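Long-range contacts in putative fimbrium subunit Fim1C (Bacteroides uniformis, PDB 4K4K), which is a putative component of the fimbrium tip, part of the surface filaments that mediate cell adhesion and biofilm formation: residues R12-G20 with K128-V136; W32-L43 with R84-Y92. All coordinates share one frame; numbering follows the deposited sequence.

Contact 1 (R12-G20 with K128-V136)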
ATOM      1  N   ARG A  12      -2.533  -0.925  35.825  1.00 27.29           N
ATOM      2  CA  ARG A  12      -2.782  -1.577  34.537  1.00 25.46           C
ATOM      3  C   ARG A  12      -1.693  -1.173  33.533  1.00 28.32           C
ATOM      4  O   ARG A  12      -1.229  -0.039  33.559  1.00 29.64           O
ATOM      5  CB  ARG A  12      -4.186  -1.237  34.023  1.00 25.80           C
ATOM      6  CG  ARG A  12      -5.299  -1.703  34.991  1.00 28.65           C
ATOM      7  CD  ARG A  12      -6.687  -1.401  34.445  1.00 32.34           C
ATOM      8  NE  ARG A  12      -6.873   0.035  34.233  1.00 38.95           N
ATOM      9  CZ  ARG A  12      -7.666   0.568  33.307  1.00 53.49           C
ATOM     10  NH1 ARG A  12      -8.379  -0.213  32.499  1.00 41.48           N
ATOM     11  NH2 ARG A  12      -7.750   1.883  33.179  1.00 38.33           N
ATOM     12  N   VAL A  13      -1.243  -2.116  32.691  1.00 22.42           N
ATOM     13  CA  VAL A  13      -0.160  -1.828  31.774  1.00 20.63           C
ATOM     14  C   VAL A  13      -0.701  -1.797  30.362  1.00 21.57           C
ATOM     15  O   VAL A  13      -1.145  -2.819  29.850  1.00 19.95           O
ATOM     16  CB  VAL A  13       1.021  -2.834  31.930  1.00 23.76           C
ATOM     17  CG1 VAL A  13       2.137  -2.518  30.936  1.00 24.02           C
ATOM     18  CG2 VAL A  13       1.572  -2.830  33.361  1.00 23.80           C
ATOM     19  N   ALA A  14      -0.671  -0.603  29.747  1.00 18.25           N
ATOM     20  CA  ALA A  14      -1.149  -0.407  28.407  1.00 17.05           C
ATOM     21  C   ALA A  14      -0.089  -0.780  27.378  1.00 20.92           C
ATOM     22  O   ALA A  14       1.111  -0.622  27.611  1.00 20.88           O
ATOM     23  CB  ALA A  14      -1.547   1.049  28.231  1.00 18.45           C
ATOM     24  N   LEU A  15      -0.542  -1.183  26.205  1.00 18.19           N
ATOM     25  CA  LEU A  15       0.344  -1.416  25.073  1.00 18.04           C
ATOM     26  C   LEU A  15       1.089  -0.111  24.709  1.00 21.41           C
ATOM     27  O   LEU A  15       0.472   0.964  24.647  1.00 20.38           O
ATOM     28  CB  LEU A  15      -0.510  -1.872  23.875  1.00 16.84           C
ATOM     29  CG  LEU A  15       0.207  -1.931  22.511  1.00 20.70           C
ATOM     30  CD1 LEU A  15       1.268  -3.047  22.498  1.00 19.91           C
ATOM     31  CD2 LEU A  15      -0.815  -2.155  21.402  1.00 21.00           C
ATOM     32  N   GLU A  16       2.401  -0.202  24.450  1.00 19.27           N
ATOM     33  CA  GLU A  16       3.182   0.951  23.996  1.00 19.54           C
ATOM     34  C   GLU A  16       3.572   0.647  22.545  1.00 23.70           C
ATOM     35  O   GLU A  16       4.566  -0.050  22.295  1.00 20.92           O
ATOM     36  CB  GLU A  16       4.404   1.208  24.883  1.00 21.69           C
ATOM     37  CG  GLU A  16       4.043   1.585  26.316  1.00 26.07           C
ATOM     38  CD  GLU A  16       5.208   1.761  27.276  1.00 54.77           C
ATOM     39  OE1 GLU A  16       6.375   1.801  26.821  1.00 47.82           O
ATOM     40  OE2 GLU A  16       4.942   1.864  28.496  1.00 52.77           O
ATOM     41  N   ALA A  17       2.769   1.139  21.605  1.00 20.06           N
ATOM     42  CA  ALA A  17       2.941   0.835  20.192  1.00 20.55           C
ATOM     43  C   ALA A  17       3.722   1.879  19.448  1.00 25.97           C
ATOM     44  O   ALA A  17       3.441   3.068  19.575  1.00 26.79           O
ATOM     45  CB  ALA A  17       1.577   0.662  19.522  1.00 20.71           C
ATOM     46  N   THR A  18       4.653   1.411  18.593  1.00 22.38           N
ATOM     47  CA  THR A  18       5.444   2.235  17.661  1.00 23.86           C
ATOM     48  C   THR A  18       5.534   1.517  16.307  1.00 30.15           C
ATOM     49  O   THR A  18       5.219   0.335  16.220  1.00 25.29           O
ATOM     50  CB  THR A  18       6.853   2.511  18.197  1.00 32.95           C
ATOM     51  OG1 THR A  18       7.514   1.252  18.418  1.00 31.38           O
ATOM     52  CG2 THR A  18       6.853   3.362  19.463  1.00 32.77           C
ATOM     53  N   SER A  19       5.941   2.236  15.249  1.00 33.51           N
ATOM     54  CA  SER A  19       6.132   1.647  13.925  1.00 36.78           C
ATOM     55  C   SER A  19       7.637   1.350  13.648  1.00 47.52           C
ATOM     56  O   SER A  19       8.015   1.047  12.502  1.00 49.82           O
ATOM     57  CB  SER A  19       5.586   2.570  12.846  1.00 40.73           C
ATOM     58  OG  SER A  19       6.320   3.781  12.839  1.00 48.85           O
ATOM     59  N   GLY A  20       8.457   1.450  14.689  1.00 45.13           N
ATOM     60  CA  GLY A  20       9.896   1.223  14.619  1.00 88.00           C
ATOM     61  C   GLY A  20      10.276  -0.216  14.331  1.00121.59           C
ATOM     62  O   GLY A  20      10.444  -0.596  13.170  1.00 84.79           O
ATOM     63  N   LYS A 128       3.146  -7.829  30.203  1.00 21.86           N
ATOM     64  CA  LYS A 128       3.166  -6.554  30.928  1.00 20.74           C
ATOM     65  C   LYS A 128       4.571  -6.137  31.405  1.00 26.33           C
ATOM     66  O   LYS A 128       4.748  -4.961  31.692  1.00 28.13           O
ATOM     67  CB  LYS A 128       2.182  -6.580  32.104  1.00 22.26           C
ATOM     68  CG  LYS A 128       2.579  -7.524  33.239  1.00 23.73           C
ATOM     69  CD  LYS A 128       1.492  -7.630  34.304  1.00 28.00           C
ATOM     70  CE  LYS A 128       1.820  -6.825  35.533  1.00 34.38           C
ATOM     71  NZ  LYS A 128       0.684  -6.807  36.492  1.00 44.48           N
ATOM     72  N   THR A 129       5.562  -7.047  31.475  1.00 23.58           N
ATOM     73  CA  THR A 129       6.919  -6.674  31.940  1.00 25.75           C
ATOM     74  C   THR A 129       7.713  -6.007  30.807  1.00 30.95           C
ATOM     75  O   THR A 129       8.737  -5.391  31.064  1.00 31.33           O
ATOM     76  CB  THR A 129       7.681  -7.869  32.537  1.00 29.90           C
ATOM     77  OG1 THR A 129       8.045  -8.745  31.475  1.00 29.62           O
ATOM     78  CG2 THR A 129       6.877  -8.616  33.605  1.00 31.11           C
ATOM     79  N   ASP A 130       7.218  -6.098  29.567  1.00 28.94           N
ATOM     80  CA  ASP A 130       7.830  -5.445  28.413  1.00 29.21           C
ATOM     81  C   ASP A 130       6.707  -5.140  27.410  1.00 28.85           C
ATOM     82  O   ASP A 130       6.410  -5.922  26.511  1.00 27.35           O
ATOM     83  CB  ASP A 130       8.986  -6.270  27.814  1.00 33.48           C
ATOM     84  CG  ASP A 130       9.554  -5.677  26.539  1.00 48.53           C
ATOM     85  OD1 ASP A 130       9.771  -4.432  26.500  1.00 47.08           O
ATOM     86  OD2 ASP A 130       9.711  -6.437  25.554  1.00 59.29           O
ATOM     87  N   PRO A 131       5.985  -4.029  27.659  1.00 24.00           N
ATOM     88  CA  PRO A 131       4.785  -3.730  26.863  1.00 21.64           C
ATOM     89  C   PRO A 131       5.067  -2.999  25.546  1.00 23.71           C
ATOM     90  O   PRO A 131       4.133  -2.513  24.902  1.00 22.23           O
ATOM     91  CB  PRO A 131       3.992  -2.827  27.816  1.00 23.13           C
ATOM     92  CG  PRO A 131       5.077  -2.046  28.527  1.00 30.00           C
ATOM     93  CD  PRO A 131       6.160  -3.058  28.766  1.00 26.21           C
ATOM     94  N   LYS A 132       6.337  -2.853  25.176  1.00 23.99           N
ATOM     95  CA  LYS A 132       6.676  -2.126  23.937  1.00 23.06           C
ATOM     96  C   LYS A 132       6.589  -3.051  22.734  1.00 24.82           C
ATOM     97  O   LYS A 132       7.220  -4.115  22.716  1.00 24.70           O
ATOM     98  CB  LYS A 132       8.078  -1.496  24.025  1.00 27.71           C
ATOM     99  CG  LYS A 132       8.273  -0.537  25.201  1.00 40.17           C
ATOM    100  CD  LYS A 132       9.725  -0.060  25.287  1.00 56.64           C
ATOM    101  CE  LYS A 132      10.581  -0.728  26.352  1.00 76.41           C
ATOM    102  NZ  LYS A 132      12.029  -0.647  26.004  1.00 91.38           N
ATOM    103  N   VAL A 133       5.800  -2.662  21.738  1.00 20.27           N
ATOM    104  CA  VAL A 133       5.654  -3.440  20.506  1.00 19.00           C
ATOM    105  C   VAL A 133       6.004  -2.524  19.348  1.00 22.48           C
ATOM    106  O   VAL A 133       5.345  -1.489  19.155  1.00 21.90           O
ATOM    107  CB  VAL A 133       4.235  -4.069  20.336  1.00 21.72           C
ATOM    108  CG1 VAL A 133       4.084  -4.755  18.976  1.00 21.85           C
ATOM    109  CG2 VAL A 133       3.905  -5.043  21.473  1.00 21.90           C
ATOM    110  N   ALA A 134       7.019  -2.913  18.561  1.00 20.53           N
ATOM    111  CA  ALA A 134       7.422  -2.158  17.383  1.00 21.40           C
ATOM    112  C   ALA A 134       6.863  -2.869  16.164  1.00 26.96           C
ATOM    113  O   ALA A 134       7.284  -3.990  15.861  1.00 27.94           O
ATOM    114  CB  ALA A 134       8.939  -2.057  17.321  1.00 24.47           C
ATOM    115  N   PHE A 135       5.824  -2.289  15.550  1.00 20.79           N
ATOM    116  CA  PHE A 135       5.195  -2.869  14.374  1.00 20.31           C
ATOM    117  C   PHE A 135       5.998  -2.530  13.117  1.00 25.98           C
ATOM    118  O   PHE A 135       6.307  -1.366  12.881  1.00 28.62           O
ATOM    119  CB  PHE A 135       3.741  -2.382  14.231  1.00 20.70           C
ATOM    120  CG  PHE A 135       2.815  -2.903  15.312  1.00 21.06           C
ATOM    121  CD1 PHE A 135       2.355  -4.221  15.286  1.00 23.71           C
ATOM    122  CD2 PHE A 135       2.396  -2.080  16.347  1.00 24.71           C
ATOM    123  CE1 PHE A 135       1.456  -4.690  16.259  1.00 24.12           C
ATOM    124  CE2 PHE A 135       1.533  -2.567  17.353  1.00 27.70           C
ATOM    125  CZ  PHE A 135       1.043  -3.863  17.276  1.00 23.63           C
ATOM    126  N   VAL A 136       6.324  -3.527  12.316  1.00 19.11           N
ATOM    127  CA  VAL A 136       7.041  -3.307  11.060  1.00 19.10           C
ATOM    128  C   VAL A 136       6.041  -3.595   9.952  1.00 21.95           C
ATOM    129  O   VAL A 136       5.648  -4.740   9.761  1.00 21.27           O
ATOM    130  CB  VAL A 136       8.319  -4.179  10.966  1.00 24.75           C
ATOM    131  CG1 VAL A 136       8.996  -4.025   9.603  1.00 25.69           C
ATOM    132  CG2 VAL A 136       9.292  -3.843  12.098  1.00 25.46           C
TER
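A short parallel beta ladder joins strand 16-18, near the N-terminal end of the model, to the start of strand 132-150 in this fimbrillin-like protein. Four backbone hydrogen bonds stitch it: Glu16 N to Pro131 O, Val133 N to Glu16 O, Thr18 N to Val133 O and Phe135 N to Thr18 O, the last at 2.8 Å. Just before the strand, Leu15 turns its CG away from the backbone N (chi1 170°), which carries CD1 to 3.5 Å from Val133 CG2, a tight carbon pair. On the face of Ala17 and Val133, Ala17 CB meets the edge of the Phe135 ring at CE2 (3.9 Å), while Val133 CG1 lies over one ring face. Ahead of the ladder, Val13 sets CG1 against Pro131 CB at 3.6 Å, and its CB lies 3.9 Å from Lys128 CB. An alanine here keeps CB near Lys128 but removes CG1, and would probably open a gap beside the Pro131 ring. On the face of Glu16 and Lys132, Glu16 OE1 touches Lys132 CG at 3.4 Å, yet the lysine chain bends away and OE1 stays 6.2 Å from Lys132 NZ. Cohesion therefore rests on backbone bonds and apolar packing, without a salt bridge between these charges.

Contact 2 (W32-L43 with R84-Y92)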
ATOM      1  N   TRP A  32       4.772   8.467   7.960  1.00 49.66           N
ATOM      2  CA  TRP A  32       3.357   8.633   8.314  1.00 46.97           C
ATOM      3  C   TRP A  32       2.951  10.091   8.215  1.00 52.33           C
ATOM      4  O   TRP A  32       3.815  10.959   8.089  1.00 54.25           O
ATOM      5  CB  TRP A  32       3.087   8.146   9.757  1.00 43.99           C
ATOM      6  CG  TRP A  32       3.555   6.755  10.051  1.00 43.11           C
ATOM      7  CD1 TRP A  32       4.722   6.391  10.656  1.00 46.28           C
ATOM      8  CD2 TRP A  32       2.851   5.538   9.766  1.00 41.04           C
ATOM      9  NE1 TRP A  32       4.806   5.020  10.735  1.00 44.51           N
ATOM     10  CE2 TRP A  32       3.664   4.470  10.206  1.00 44.59           C
ATOM     11  CE3 TRP A  32       1.613   5.244   9.166  1.00 40.91           C
ATOM     12  CZ2 TRP A  32       3.276   3.129  10.074  1.00 42.86           C
ATOM     13  CZ3 TRP A  32       1.225   3.918   9.047  1.00 41.20           C
ATOM     14  CH2 TRP A  32       2.050   2.879   9.497  1.00 41.76           C
ATOM     15  N   GLU A  33       1.650  10.369   8.311  1.00 47.83           N
ATOM     16  CA  GLU A  33       1.141  11.738   8.369  1.00 48.85           C
ATOM     17  C   GLU A  33       0.170  11.833   9.526  1.00 51.51           C
ATOM     18  O   GLU A  33      -0.536  10.855   9.803  1.00 48.94           O
ATOM     19  CB  GLU A  33       0.529  12.230   7.045  1.00 50.61           C
ATOM     20  CG  GLU A  33      -0.467  11.320   6.351  1.00 62.84           C
ATOM     21  CD  GLU A  33      -0.736  11.767   4.925  1.00 88.67           C
ATOM     22  OE1 GLU A  33      -1.479  12.758   4.741  1.00 80.96           O
ATOM     23  OE2 GLU A  33      -0.160  11.156   3.995  1.00 83.96           O
ATOM     24  N   ALA A  34       0.175  12.980  10.240  1.00 48.65           N
ATOM     25  CA  ALA A  34      -0.689  13.225  11.401  1.00 48.34           C
ATOM     26  C   ALA A  34      -2.123  12.781  11.108  1.00 48.65           C
ATOM     27  O   ALA A  34      -2.665  13.083  10.038  1.00 47.41           O
ATOM     28  CB  ALA A  34      -0.653  14.696  11.793  1.00 50.91           C
ATOM     29  N   GLY A  35      -2.663  11.972  12.016  1.00 42.84           N
ATOM     30  CA  GLY A  35      -4.008  11.423  11.901  1.00 40.71           C
ATOM     31  C   GLY A  35      -4.091  10.013  11.341  1.00 39.88           C
ATOM     32  O   GLY A  35      -5.165   9.403  11.428  1.00 39.66           O
ATOM     33  N   ASP A  36      -2.983   9.491  10.722  1.00 31.22           N
ATOM     34  CA  ASP A  36      -2.932   8.130  10.147  1.00 27.60           C
ATOM     35  C   ASP A  36      -3.327   7.128  11.226  1.00 27.66           C
ATOM     36  O   ASP A  36      -2.851   7.234  12.360  1.00 27.08           O
ATOM     37  CB  ASP A  36      -1.538   7.787   9.601  1.00 28.37           C
ATOM     38  CG  ASP A  36      -1.287   8.091   8.120  1.00 37.83           C
ATOM     39  OD1 ASP A  36      -2.251   8.464   7.412  1.00 40.15           O
ATOM     40  OD2 ASP A  36      -0.132   7.919   7.667  1.00 38.11           O
ATOM     41  N   ALA A  37      -4.226   6.201  10.884  1.00 22.76           N
ATOM     42  CA  ALA A  37      -4.761   5.257  11.863  1.00 20.29           C
ATOM     43  C   ALA A  37      -4.527   3.805  11.450  1.00 20.31           C
ATOM     44  O   ALA A  37      -4.566   3.453  10.259  1.00 18.48           O
ATOM     45  CB  ALA A  37      -6.249   5.518  12.072  1.00 20.57           C
ATOM     46  N   ILE A  38      -4.232   2.971  12.449  1.00 17.15           N
ATOM     47  CA  ILE A  38      -4.023   1.529  12.269  1.00 15.78           C
ATOM     48  C   ILE A  38      -5.018   0.788  13.162  1.00 18.35           C
ATOM     49  O   ILE A  38      -5.510   1.361  14.137  1.00 18.28           O
ATOM     50  CB  ILE A  38      -2.554   1.100  12.561  1.00 18.28           C
ATOM     51  CG1 ILE A  38      -2.167   1.368  14.045  1.00 18.15           C
ATOM     52  CG2 ILE A  38      -1.591   1.847  11.601  1.00 18.27           C
ATOM     53  CD1 ILE A  38      -0.832   0.750  14.486  1.00 19.15           C
ATOM     54  N   GLY A  39      -5.282  -0.464  12.828  1.00 13.95           N
ATOM     55  CA  GLY A  39      -6.115  -1.338  13.647  1.00 13.27           C
ATOM     56  C   GLY A  39      -5.196  -2.362  14.289  1.00 15.92           C
ATOM     57  O   GLY A  39      -4.396  -2.979  13.589  1.00 15.97           O
ATOM     58  N   ILE A  40      -5.259  -2.528  15.607  1.00 14.00           N
ATOM     59  CA  ILE A  40      -4.410  -3.496  16.326  1.00 12.69           C
ATOM     60  C   ILE A  40      -5.271  -4.557  16.939  1.00 14.86           C
ATOM     61  O   ILE A  40      -6.361  -4.255  17.478  1.00 15.20           O
ATOM     62  CB  ILE A  40      -3.546  -2.790  17.427  1.00 14.23           C
ATOM     63  CG1 ILE A  40      -2.730  -1.593  16.834  1.00 14.92           C
ATOM     64  CG2 ILE A  40      -2.620  -3.794  18.168  1.00 14.71           C
ATOM     65  CD1 ILE A  40      -1.783  -0.841  17.844  1.00 18.12           C
ATOM     66  N   TYR A  41      -4.738  -5.786  16.946  1.00 13.18           N
ATOM     67  CA  TYR A  41      -5.334  -6.927  17.650  1.00 13.01           C
ATOM     68  C   TYR A  41      -4.331  -7.488  18.616  1.00 15.11           C
ATOM     69  O   TYR A  41      -3.156  -7.676  18.247  1.00 14.56           O
ATOM     70  CB  TYR A  41      -5.730  -8.063  16.688  1.00 13.81           C
ATOM     71  CG  TYR A  41      -6.852  -7.737  15.731  1.00 15.06           C
ATOM     72  CD1 TYR A  41      -6.658  -6.844  14.678  1.00 15.11           C
ATOM     73  CD2 TYR A  41      -8.059  -8.432  15.783  1.00 16.60           C
ATOM     74  CE1 TYR A  41      -7.683  -6.555  13.773  1.00 15.97           C
ATOM     75  CE2 TYR A  41      -9.079  -8.188  14.857  1.00 17.78           C
ATOM     76  CZ  TYR A  41      -8.884  -7.250  13.849  1.00 19.51           C
ATOM     77  OH  TYR A  41      -9.889  -7.016  12.949  1.00 18.82           O
HETATM   78  N   MSE A  42      -4.803  -7.805  19.826  1.00 11.97           N
HETATM   79  CA  MSE A  42      -4.013  -8.565  20.795  1.00 11.61           C
HETATM   80  C   MSE A  42      -4.571  -9.983  20.750  1.00 15.94           C
HETATM   81  O   MSE A  42      -5.777 -10.164  20.917  1.00 15.52           O
HETATM   82  CB  MSE A  42      -4.090  -7.968  22.210  1.00 12.05           C
HETATM   83  CG  MSE A  42      -3.361  -8.830  23.223  1.00 14.14           C
HETATM   84 SE   MSE A  42      -3.198  -7.891  24.953  0.75 15.22          SE
HETATM   85  CE  MSE A  42      -4.959  -8.027  25.495  1.00 14.99           C
ATOM     86  N   LEU A  43      -3.713 -10.967  20.514  1.00 13.26           N
ATOM     87  CA  LEU A  43      -4.120 -12.357  20.304  1.00 13.37           C
ATOM     88  C   LEU A  43      -3.622 -13.289  21.372  1.00 17.83           C
ATOM     89  O   LEU A  43      -2.476 -13.180  21.811  1.00 15.54           O
ATOM     90  CB  LEU A  43      -3.614 -12.886  18.947  1.00 13.26           C
ATOM     91  CG  LEU A  43      -3.950 -12.040  17.705  1.00 15.84           C
ATOM     92  CD1 LEU A  43      -3.237 -12.599  16.464  1.00 17.32           C
ATOM     93  CD2 LEU A  43      -5.498 -11.996  17.478  1.00 17.51           C
ATOM     94  N   ARG A  84       1.018 -12.499  25.078  1.00 15.22           N
ATOM     95  CA  ARG A  84       0.082 -12.313  23.985  1.00 14.90           C
ATOM     96  C   ARG A  84       0.852 -11.943  22.741  1.00 19.10           C
ATOM     97  O   ARG A  84       1.997 -11.461  22.839  1.00 18.91           O
ATOM     98  CB  ARG A  84      -0.968 -11.214  24.307  1.00 12.19           C
ATOM     99  CG  ARG A  84      -1.950 -11.537  25.440  1.00 17.35           C
ATOM    100  CD  ARG A  84      -2.884 -12.711  25.100  1.00 16.50           C
ATOM    101  NE  ARG A  84      -3.863 -12.921  26.172  1.00 18.08           N
ATOM    102  CZ  ARG A  84      -3.635 -13.654  27.251  1.00 22.62           C
ATOM    103  NH1 ARG A  84      -2.454 -14.234  27.430  1.00 19.00           N
ATOM    104  NH2 ARG A  84      -4.554 -13.749  28.201  1.00 22.39           N
ATOM    105  N   ASP A  85       0.223 -12.125  21.570  1.00 15.13           N
ATOM    106  CA  ASP A  85       0.818 -11.727  20.292  1.00 14.18           C
ATOM    107  C   ASP A  85       0.068 -10.546  19.748  1.00 15.64           C
ATOM    108  O   ASP A  85      -1.065 -10.297  20.163  1.00 14.19           O
ATOM    109  CB  ASP A  85       0.768 -12.890  19.294  1.00 14.91           C
ATOM    110  CG  ASP A  85       1.314 -14.180  19.869  1.00 20.63           C
ATOM    111  OD1 ASP A  85       2.279 -14.117  20.670  1.00 18.69           O
ATOM    112  OD2 ASP A  85       0.781 -15.246  19.520  1.00 21.47           O
ATOM    113  N   PHE A  86       0.687  -9.805  18.828  1.00 14.31           N
ATOM    114  CA  PHE A  86       0.088  -8.589  18.299  1.00 13.95           C
ATOM    115  C   PHE A  86       0.206  -8.554  16.818  1.00 17.25           C
ATOM    116  O   PHE A  86       1.267  -8.886  16.282  1.00 16.38           O
ATOM    117  CB  PHE A  86       0.798  -7.327  18.907  1.00 14.76           C
ATOM    118  CG  PHE A  86       0.485  -7.164  20.377  1.00 16.29           C
ATOM    119  CD1 PHE A  86       1.207  -7.864  21.343  1.00 17.82           C
ATOM    120  CD2 PHE A  86      -0.588  -6.378  20.789  1.00 18.02           C
ATOM    121  CE1 PHE A  86       0.878  -7.765  22.699  1.00 19.43           C
ATOM    122  CE2 PHE A  86      -0.926  -6.281  22.140  1.00 19.86           C
ATOM    123  CZ  PHE A  86      -0.192  -6.966  23.091  1.00 18.50           C
ATOM    124  N   VAL A  87      -0.855  -8.100  16.160  1.00 13.38           N
ATOM    125  CA  VAL A  87      -0.868  -7.879  14.714  1.00 13.26           C
ATOM    126  C   VAL A  87      -1.533  -6.530  14.470  1.00 16.25           C
ATOM    127  O   VAL A  87      -2.292  -6.057  15.319  1.00 14.86           O
ATOM    128  CB  VAL A  87      -1.553  -9.014  13.890  1.00 17.65           C
ATOM    129  CG1 VAL A  87      -0.811 -10.334  14.036  1.00 18.74           C
ATOM    130  CG2 VAL A  87      -3.036  -9.167  14.264  1.00 16.35           C
ATOM    131  N   ALA A  88      -1.280  -5.930  13.298  1.00 13.88           N
ATOM    132  CA  ALA A  88      -1.887  -4.645  12.939  1.00 12.40           C
ATOM    133  C   ALA A  88      -1.989  -4.512  11.450  1.00 15.01           C
ATOM    134  O   ALA A  88      -1.305  -5.218  10.703  1.00 14.49           O
ATOM    135  CB  ALA A  88      -1.071  -3.472  13.517  1.00 14.27           C
ATOM    136  N   TYR A  89      -2.816  -3.562  11.009  1.00 12.51           N
ATOM    137  CA  TYR A  89      -2.944  -3.276   9.588  1.00 12.43           C
ATOM    138  C   TYR A  89      -3.209  -1.788   9.406  1.00 17.69           C
ATOM    139  O   TYR A  89      -3.628  -1.090  10.332  1.00 16.68           O
ATOM    140  CB  TYR A  89      -4.068  -4.131   8.910  1.00 12.38           C
ATOM    141  CG  TYR A  89      -5.448  -3.641   9.300  1.00 11.38           C
ATOM    142  CD1 TYR A  89      -5.994  -3.956  10.544  1.00 13.51           C
ATOM    143  CD2 TYR A  89      -6.166  -2.767   8.472  1.00 11.97           C
ATOM    144  CE1 TYR A  89      -7.231  -3.439  10.941  1.00 14.67           C
ATOM    145  CE2 TYR A  89      -7.392  -2.230   8.871  1.00 13.18           C
ATOM    146  CZ  TYR A  89      -7.903  -2.540  10.119  1.00 17.62           C
ATOM    147  OH  TYR A  89      -9.116  -2.010  10.501  1.00 15.25           O
ATOM    148  N   TYR A  90      -2.970  -1.318   8.192  1.00 13.31           N
ATOM    149  CA  TYR A  90      -3.207   0.063   7.779  1.00 13.51           C
ATOM    150  C   TYR A  90      -3.857   0.007   6.393  1.00 15.11           C
ATOM    151  O   TYR A  90      -3.426  -0.812   5.590  1.00 15.85           O
ATOM    152  CB  TYR A  90      -1.843   0.825   7.725  1.00 15.24           C
ATOM    153  CG  TYR A  90      -1.939   2.168   7.037  1.00 17.97           C
ATOM    154  CD1 TYR A  90      -2.307   3.312   7.747  1.00 19.67           C
ATOM    155  CD2 TYR A  90      -1.791   2.279   5.649  1.00 20.39           C
ATOM    156  CE1 TYR A  90      -2.507   4.540   7.098  1.00 20.51           C
ATOM    157  CE2 TYR A  90      -1.931   3.514   4.999  1.00 21.41           C
ATOM    158  CZ  TYR A  90      -2.288   4.640   5.732  1.00 29.11           C
ATOM    159  OH  TYR A  90      -2.473   5.849   5.110  1.00 30.04           O
ATOM    160  N   PRO A  91      -4.797   0.897   6.040  1.00 15.19           N
ATOM    161  CA  PRO A  91      -5.418   1.929   6.891  1.00 15.94           C
ATOM    162  C   PRO A  91      -6.589   1.375   7.667  1.00 18.77           C
ATOM    163  O   PRO A  91      -7.379   0.561   7.154  1.00 17.01           O
ATOM    164  CB  PRO A  91      -5.848   2.996   5.872  1.00 17.92           C
ATOM    165  CG  PRO A  91      -6.233   2.166   4.653  1.00 21.48           C
ATOM    166  CD  PRO A  91      -5.320   0.943   4.657  1.00 16.92           C
ATOM    167  N   TYR A  92      -6.695   1.796   8.922  1.00 17.19           N
ATOM    168  CA  TYR A  92      -7.785   1.378   9.797  1.00 16.35           C
ATOM    169  C   TYR A  92      -9.152   1.567   9.134  1.00 19.30           C
ATOM    170  O   TYR A  92      -9.388   2.583   8.465  1.00 19.21           O
ATOM    171  CB  TYR A  92      -7.739   2.228  11.080  1.00 16.68           C
ATOM    172  CG  TYR A  92      -8.940   2.051  11.977  1.00 16.46           C
ATOM    173  CD1 TYR A  92      -9.035   0.962  12.842  1.00 16.63           C
ATOM    174  CD2 TYR A  92     -10.003   2.958  11.943  1.00 18.51           C
ATOM    175  CE1 TYR A  92     -10.133   0.805  13.690  1.00 17.78           C
ATOM    176  CE2 TYR A  92     -11.113   2.797  12.765  1.00 20.07           C
ATOM    177  CZ  TYR A  92     -11.169   1.729  13.647  1.00 22.46           C
ATOM    178  OH  TYR A  92     -12.258   1.588  14.473  1.00 22.69           O
TER
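This is a buried antiparallel strand pair within the fimbrillin-like fold, where strand 84-90 runs alongside strand 37-44. Hydrogen-bonded pairs Gly39-Tyr89, Tyr41-Val87 and Leu43-Asp85 each exchange two backbone bonds, and Tyr92 N extends the pairing to Ala37 O after the cis peptide before Pro91. On the face with Ile40 and Ala88, selenomethionine Met42 runs beside Phe86, both side chains pointing the same way. Its CB reaches Phe86 CE2 at 3.6 Å, and chi1 of 175° sends CG and SE along the ring, each 3.7 Å from Phe86 CZ; SE makes an oblique Met-aromatic contact, 4.7 Å from the ring centroid. Met42 CG also packs on Arg84 CB (3.5 Å), whose guanidinium group goes on to a salt bridge with Asp49. On the other face Val87 CG2 meets Tyr41 CB at 3.8 Å and Leu43 CD1 at 4.1 Å. The Tyr89 ring swings across the strand, with CE1 3.6 Å from Gly39 CA, in the place a side chain would take. Tyr89 OH bonds to Asn53 and Tyr41 OH to Asn100, giving these hydroxyls partners beyond the pair. Trp32 stands just before a type II turn from Glu33 to Asp36, and its six-membered ring points its edge at the face of Tyr90 in a T-shaped stack, planes 74° apart, with Trp32 CZ3 3.8 Å from Tyr90 CD1.

In the fold
Contact 2 is nested in the chain inside the loop closed by contact 1, and their centres lie about 12 Å apart. Contact 2 is the more buried: long antiparallel pairing with aromatic residues on both faces. Contact 1 is partly buried, a short parallel pairing with apolar residues inward and Glu16 and Lys132 on its exposed face. The two meet through that inward face: Phe135 CE2 packs on Ile40 CD1 at 3.8 Å, and Phe86 lies against both Phe135 and Val133. A polar tie adds to this: Ser19 OG, which also bonds to Glu63 O, probably hydrogen-bonds to Trp32 NE1 at 2.9 Å. Strand 118-126 pairs with both 84-90 and 132-150, linking the contacts through the backbone.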